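Local coordinates for phenylacetic acid degradation-related protein (Ralstonia eutropha JMP134, PDB 2PIM) that probably hydrolyses fatty acyl-CoA thioesters, as a putative thioesterase of the PaaI type with a hotdog fold, at residues Glu120-Asp124 with Gly125-Ala129; Ala45-Ala48 with Phe49-Pro52; Phe8-Met11 with Leu12-Glu15. All coordinates share one frame; numbering follows the deposited sequence.

Contact 1 of 3, residues Glu120-Asp124 with Gly125-Ala129; sequences ELSQD and GKLVA
Leu-121 and Val-128 meet across a two-stranded antiparallel beta hairpin of the hotdog sheet, one that closes in a type I' turn from Gln-123 to Lys-126 and carries a classic beta bulge. At the bulge Val-128 and Ala-129 both face Leu-121, whose carbonyl O takes the amide of Val-128 (N to O 2.7 Å) in the carbonyl plane and, weakly, that of Ala-129. Over this same oxygen sits one methyl of the valine: Val-128 CG2 lies between its own backbone N and carbonyl carbon and comes within 3.3 Å of Leu-121 O, while the other branch, CG1, reaches toward CB of Gln-123. Leu-121 and Ala-129 share a sheet face and pack on Leu-65 of helix 58-75. On the other face Leu-127 slants across Glu-120; a chi1 of -94°, off the staggered values, carries Leu-127 CD2 to within 3.5 Å of Glu-120 CB. Gln-123 stands extended on the helix-side face, with its amide hydrogen-bonded to Gln-97 and Leu-100. In the turn, Asp-124 and Gly-125 both take positive phi, which at the second position is most easily met by glycine. The turn is closed by a pair of backbone bonds, of which Gln-123 N to Lys-126 O measures 3.0 Å; the other, Lys-126 N to Gln-123 O, measures 3.1 Å.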
loop_
_atom_site.group_PDB
_atom_site.type_symbol
_atom_site.label_atom_id
_atom_site.label_comp_id
_atom_site.label_asym_id
_atom_site.label_seq_id
_atom_site.Cartn_x
_atom_site.Cartn_y
_atom_site.Cartn_z
ATOM N N GLU A 120 12.523 -3.497 3.484
ATOM C CA GLU A 120 12.513 -2.839 4.797
ATOM C C GLU A 120 12.442 -1.341 4.547
ATOM O O GLU A 120 12.999 -0.843 3.581
ATOM C CB GLU A 120 13.767 -3.199 5.551
ATOM C CG GLU A 120 13.836 -4.706 5.819
ATOM C CD GLU A 120 15.172 -5.205 6.382
ATOM O OE1 GLU A 120 16.146 -4.394 6.415
ATOM O OE2 GLU A 120 15.216 -6.413 6.792
ATOM N N LEU A 121 11.690 -0.642 5.377
ATOM C CA LEU A 121 11.550 0.796 5.253
ATOM C C LEU A 121 11.962 1.387 6.596
ATOM O O LEU A 121 11.425 0.990 7.656
ATOM C CB LEU A 121 10.100 1.136 4.917
ATOM C CG LEU A 121 9.713 2.384 4.175
ATOM C CD1 LEU A 121 10.384 2.557 2.789
ATOM C CD2 LEU A 121 8.199 2.352 4.039
ATOM N N SER A 122 12.922 2.314 6.528
ATOM C CA SER A 122 13.418 3.043 7.677
ATOM C C SER A 122 13.197 4.536 7.569
ATOM O O SER A 122 13.170 5.110 6.472
ATOM C CB SER A 122 14.937 2.840 7.852
ATOM O OG SER A 122 15.183 1.486 8.118
ATOM N N GLN A 123 13.090 5.138 8.754
ATOM C CA GLN A 123 13.058 6.563 8.942
ATOM C C GLN A 123 13.766 6.860 10.266
ATOM O O GLN A 123 13.499 6.204 11.280
ATOM C CB GLN A 123 11.626 7.054 9.012
ATOM C CG GLN A 123 11.549 8.551 8.996
ATOM C CD GLN A 123 10.138 9.049 8.914
ATOM O OE1 GLN A 123 9.343 8.845 9.839
ATOM N NE2 GLN A 123 9.809 9.720 7.813
ATOM N N ASP A 124 14.655 7.851 10.233
ATOM C CA ASP A 124 15.477 8.285 11.365
ATOM C C ASP A 124 16.213 7.137 12.046
ATOM O O ASP A 124 16.352 7.096 13.282
ATOM C CB ASP A 124 14.654 9.103 12.376
ATOM C CG ASP A 124 14.007 10.359 11.755
ATOM O OD1 ASP A 124 14.496 10.875 10.714
ATOM O OD2 ASP A 124 12.988 10.828 12.321
ATOM N N GLY A 125 16.688 6.198 11.235
ATOM C CA GLY A 125 17.501 5.114 11.745
ATOM C C GLY A 125 16.751 3.983 12.396
ATOM O O GLY A 125 17.392 3.124 12.987
ATOM N N LYS A 126 15.414 3.970 12.291
ATOM C CA LYS A 126 14.587 2.849 12.790
ATOM C C LYS A 126 13.718 2.274 11.701
ATOM O O LYS A 126 13.244 3.003 10.853
ATOM C CB LYS A 126 13.677 3.284 13.939
ATOM C CG LYS A 126 14.424 3.904 15.109
ATOM C CD LYS A 126 13.497 4.133 16.292
ATOM C CE LYS A 126 13.976 5.313 17.128
ATOM N NZ LYS A 126 13.629 5.167 18.570
ATOM N N LEU A 127 13.520 0.962 11.745
ATOM C CA LEU A 127 12.607 0.265 10.833
ATOM C C LEU A 127 11.210 0.666 11.148
ATOM O O LEU A 127 10.784 0.484 12.270
ATOM C CB LEU A 127 12.621 -1.232 11.040
ATOM C CG LEU A 127 13.523 -2.102 10.199
ATOM C CD1 LEU A 127 13.335 -3.550 10.655
ATOM C CD2 LEU A 127 13.204 -1.949 8.748
ATOM N N VAL A 128 10.479 1.166 10.161
ATOM C CA VAL A 128 9.065 1.450 10.385
ATOM C C VAL A 128 8.137 0.331 9.869
ATOM O O VAL A 128 7.061 0.081 10.452
ATOM C CB VAL A 128 8.686 2.840 9.864
ATOM C CG1 VAL A 128 9.474 3.908 10.640
ATOM C CG2 VAL A 128 8.936 2.999 8.394
ATOM N N ALA A 129 8.542 -0.335 8.791
ATOM C CA ALA A 129 7.729 -1.348 8.205
ATOM C C ALA A 129 8.596 -2.306 7.410
ATOM O O ALA A 129 9.661 -1.919 6.918
ATOM C CB ALA A 129 6.674 -0.716 7.297
#

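Contact 2 of 3, residues Ala45-Ala48 with Phe49-Pro52; sequences ATDA and FLNP
Thr-46 and Phe-49 hold together a single 3-10 turn that follows strand 38-45 and starts the loop leading to helix 58-75. Its tight part is the phenylalanine ring. The hydroxyl OG1 of Thr-46 sits over the centre of one face of the Phe-49 ring, 3.5 Å above the plane. With chi1 at 64°, OG1 lies between the threonine's own backbone N and carbonyl carbon, which turns it inward over the ring; there it also accepts a weak hydrogen bond from Ala-48 N. At the CD2 corner Ala-45 CA comes in obliquely, 3.7 Å from Phe-49 CD2, and Met-60 of helix 58-75 also packs on this side chain. The turn itself is tied by Phe-49 N to Thr-46 O at 3.1 Å.

Next to it Asp-47 and Leu-50 run alongside each other in the same direction. The stem of the leucine is still snug, with Leu-50 CG 3.4 Å from Asp-47 O. The loose, solvent side is the exposed Asp-47 carboxylate, which meets only a methyl across this turn (Leu-50 CD1 to Asp-47 OD1 3.8 Å), together with the weak backbone bond from Leu-50 N to Asp-47 O. The second subunit borders the turn: Thr-24 of the second subunit hydrogen-bonds through its hydroxyl to Ala-48 O and also packs on Phe-49. The chemistry therefore divides the turn: an aromatic face beneath a hydroxyl whose amide partner, Ala-48 N, is only weakly bonded, and a carbonyl given over to the dimer interface.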
loop_
_atom_site.group_PDB
_atom_site.type_symbol
_atom_site.label_atom_id
_atom_site.label_comp_id
_atom_site.label_asym_id
_atom_site.label_seq_id
_atom_site.Cartn_x
_atom_site.Cartn_y
_atom_site.Cartn_z
ATOM N N ALA A 45 7.347 10.834 2.344
ATOM C CA ALA A 45 5.968 10.831 2.790
ATOM C C ALA A 45 5.543 12.308 2.893
ATOM O O ALA A 45 6.201 13.095 3.564
ATOM C CB ALA A 45 5.842 10.103 4.130
ATOM N N THR A 46 4.471 12.685 2.201
ATOM C CA THR A 46 3.965 14.062 2.261
ATOM C C THR A 46 2.869 14.201 3.315
ATOM O O THR A 46 2.418 13.204 3.862
ATOM C CB THR A 46 3.468 14.513 0.900
ATOM O OG1 THR A 46 2.346 13.714 0.502
ATOM C CG2 THR A 46 4.610 14.387 -0.131
ATOM N N ASP A 47 2.451 15.431 3.624
ATOM C CA ASP A 47 1.361 15.637 4.580
ATOM C C ASP A 47 0.046 14.977 4.040
ATOM O O ASP A 47 -0.872 14.664 4.800
ATOM C CB ASP A 47 1.153 17.129 4.879
ATOM C CG ASP A 47 2.277 17.753 5.749
ATOM O OD1 ASP A 47 3.001 17.042 6.486
ATOM O OD2 ASP A 47 2.402 19.002 5.715
ATOM N N ALA A 48 0.010 14.738 2.730
ATOM C CA ALA A 48 -1.110 14.129 2.067
ATOM C C ALA A 48 -1.254 12.637 2.350
ATOM O O ALA A 48 -2.239 12.030 1.966
ATOM C CB ALA A 48 -0.967 14.350 0.591
ATOM N N PHE A 49 -0.256 12.025 2.970
ATOM C CA PHE A 49 -0.272 10.599 3.193
ATOM C C PHE A 49 -0.543 10.272 4.653
ATOM O O PHE A 49 -0.405 9.118 5.057
ATOM C CB PHE A 49 1.077 9.970 2.838
ATOM C CG PHE A 49 1.500 10.121 1.414
ATOM C CD1 PHE A 49 0.641 10.542 0.420
ATOM C CD2 PHE A 49 2.813 9.804 1.074
ATOM C CE1 PHE A 49 1.093 10.668 -0.897
ATOM C CE2 PHE A 49 3.271 9.915 -0.223
ATOM C CZ PHE A 49 2.419 10.345 -1.207
ATOM N N LEU A 50 -0.921 11.282 5.422
ATOM C CA LEU A 50 -1.074 11.185 6.874
ATOM C C LEU A 50 -2.477 10.781 7.328
ATOM O O LEU A 50 -3.495 11.137 6.706
ATOM C CB LEU A 50 -0.691 12.505 7.551
ATOM C CG LEU A 50 0.727 13.008 7.255
ATOM C CD1 LEU A 50 1.019 14.259 8.040
ATOM C CD2 LEU A 50 1.804 11.955 7.531
ATOM N N ASN A 51 -2.473 9.997 8.403
ATOM C CA ASN A 51 -3.667 9.637 9.160
ATOM C C ASN A 51 -4.084 10.807 10.078
ATOM O O ASN A 51 -3.399 11.830 10.134
ATOM C CB ASN A 51 -3.414 8.307 9.928
ATOM C CG ASN A 51 -2.569 8.481 11.202
ATOM O OD1 ASN A 51 -2.231 9.580 11.612
ATOM N ND2 ASN A 51 -2.233 7.370 11.824
ATOM N N PRO A 52 -5.211 10.680 10.794
ATOM C CA PRO A 52 -5.653 11.804 11.641
ATOM C C PRO A 52 -4.661 12.265 12.719
ATOM O O PRO A 52 -4.633 13.450 13.071
ATOM C CB PRO A 52 -6.919 11.264 12.301
ATOM C CG PRO A 52 -7.399 10.208 11.402
ATOM C CD PRO A 52 -6.154 9.558 10.868
#

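Contact 3 of 3, residues Phe8-Met11 with Leu12-Glu15; sequences FSRM and LRGE
A Schellman motif ends helix 7-12, with Gly-14, at positive phi, as its C' residue. The 6-to-1 bond runs from Glu-15 N to Arg-10 O at 2.8 Å, and the inner one from Gly-14 N to Met-11 O at 3.3 Å. One turn back, Leu-12 N still makes the regular helical bond to Phe-8 O, whereas the amide of Arg-13 is shared weakly between Ser-9 O and Arg-10 O. Leu-12 comes obliquely against the Phe-8 side chain, CD1 3.5 Å from Phe-8 CE2, and its other methyl, CD2, lies 4.0 Å from CE of Met-11, a selenomethionine. These three side chains face strand 28-33, where Phe-8 meets Val-32 and the other two Ile-29. On the outer side Arg-13 folds back along the helix: chi1 of 58° sets CG between the backbone N and carbonyl carbon, and the extended chain then lays one guanidinium face over Arg-10 CA. The two guanidinium planes are 70° apart, and Arg-10 NH1 has a long, weak ion pair with Asp-79. At the tip of the other arginine, Arg-13 NH2 lies 3.5 Å from Arg-10 CG.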
loop_
_atom_site.group_PDB
_atom_site.type_symbol
_atom_site.label_atom_id
_atom_site.label_comp_id
_atom_site.label_asym_id
_atom_site.label_seq_id
_atom_site.Cartn_x
_atom_site.Cartn_y
_atom_site.Cartn_z
ATOM N N PHE A 8 15.006 -0.992 -16.804
ATOM C CA PHE A 8 15.430 -0.396 -15.525
ATOM C C PHE A 8 16.682 0.498 -15.659
ATOM O O PHE A 8 16.732 1.600 -15.105
ATOM C CB PHE A 8 15.726 -1.507 -14.538
ATOM C CG PHE A 8 16.376 -1.042 -13.284
ATOM C CD1 PHE A 8 15.608 -0.638 -12.200
ATOM C CD2 PHE A 8 17.751 -1.035 -13.162
ATOM C CE1 PHE A 8 16.198 -0.199 -11.050
ATOM C CE2 PHE A 8 18.351 -0.606 -11.999
ATOM C CZ PHE A 8 17.578 -0.202 -10.943
ATOM N N SER A 9 17.703 0.013 -16.357
ATOM C CA SER A 9 18.939 0.781 -16.443
ATOM C C SER A 9 18.787 1.963 -17.402
ATOM O O SER A 9 19.439 2.981 -17.207
ATOM C CB SER A 9 20.139 -0.095 -16.805
ATOM O OG SER A 9 19.911 -0.691 -18.047
ATOM N N ARG A 10 17.915 1.837 -18.405
ATOM C CA ARG A 10 17.513 2.987 -19.229
ATOM C C ARG A 10 16.858 4.060 -18.362
ATOM O O ARG A 10 17.163 5.243 -18.467
ATOM C CB ARG A 10 16.557 2.563 -20.352
ATOM C CG ARG A 10 17.235 1.806 -21.466
ATOM C CD ARG A 10 16.356 1.731 -22.693
ATOM N NE ARG A 10 15.208 0.845 -22.499
ATOM C CZ ARG A 10 15.242 -0.477 -22.658
ATOM N NH1 ARG A 10 16.366 -1.094 -22.999
ATOM N NH2 ARG A 10 14.145 -1.196 -22.466
HETATM N N MSE A 11 15.951 3.632 -17.506
HETATM C CA MSE A 11 15.294 4.530 -16.565
HETATM C C MSE A 11 16.295 5.268 -15.652
HETATM O O MSE A 11 16.138 6.452 -15.402
HETATM C CB MSE A 11 14.290 3.738 -15.734
HETATM C CG MSE A 11 13.427 4.580 -14.817
HETATM SE SE MSE A 11 12.903 3.555 -13.280
HETATM C CE MSE A 11 14.471 3.945 -12.145
ATOM N N LEU A 12 17.314 4.573 -15.162
ATOM C CA LEU A 12 18.315 5.184 -14.281
ATOM C C LEU A 12 19.143 6.282 -14.905
ATOM O O LEU A 12 19.604 7.166 -14.205
ATOM C CB LEU A 12 19.323 4.151 -13.797
ATOM C CG LEU A 12 18.900 3.209 -12.696
ATOM C CD1 LEU A 12 20.111 2.370 -12.324
ATOM C CD2 LEU A 12 18.387 3.976 -11.513
ATOM N N ARG A 13 19.382 6.205 -16.200
ATOM C CA ARG A 13 20.223 7.192 -16.865
ATOM C C ARG A 13 19.370 8.192 -17.651
ATOM O O ARG A 13 19.858 8.869 -18.552
ATOM C CB ARG A 13 21.275 6.503 -17.745
ATOM C CG ARG A 13 20.709 5.589 -18.799
ATOM C CD ARG A 13 21.785 5.017 -19.681
ATOM N NE ARG A 13 21.198 4.207 -20.751
ATOM C CZ ARG A 13 21.284 2.876 -20.856
ATOM N NH1 ARG A 13 21.965 2.137 -19.975
ATOM N NH2 ARG A 13 20.697 2.275 -21.886
ATOM N N GLY A 14 18.097 8.294 -17.278
ATOM C CA GLY A 14 17.200 9.279 -17.850
ATOM C C GLY A 14 16.701 8.978 -19.250
ATOM O O GLY A 14 16.124 9.852 -19.885
ATOM N N GLU A 15 16.904 7.762 -19.749
ATOM C CA GLU A 15 16.531 7.461 -21.136
ATOM C C GLU A 15 15.221 6.696 -21.262
ATOM O O GLU A 15 14.841 6.254 -22.354
ATOM C CB GLU A 15 17.677 6.736 -21.854
ATOM C CG GLU A 15 19.015 7.488 -21.808
ATOM C CD GLU A 15 19.023 8.818 -22.597
ATOM O OE1 GLU A 15 17.945 9.354 -22.966
ATOM O OE2 GLU A 15 20.142 9.320 -22.873
#

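In the fold
Along the chain the order is contact 3, contact 2, contact 1, and none touches another. Contact 3 ends the N-terminal helix 7-12 against strand 28-33, contact 2 leads out of strand 38-45 toward helix 58-75, and contact 1 joins strands 114-123 and 126-136. These strands belong to one curled antiparallel sheet, and helix 58-75 is packed on by side chains of both contacts 1 and 2. The centres of those two are about 17 Å apart, with nearest atoms about 5 Å apart; centre to centre, contact 3 lies about 27 Å from contact 1, across the chain's centre, and about 30 Å from contact 2. Of the three, only contact 2 lies at the interface with the second subunit.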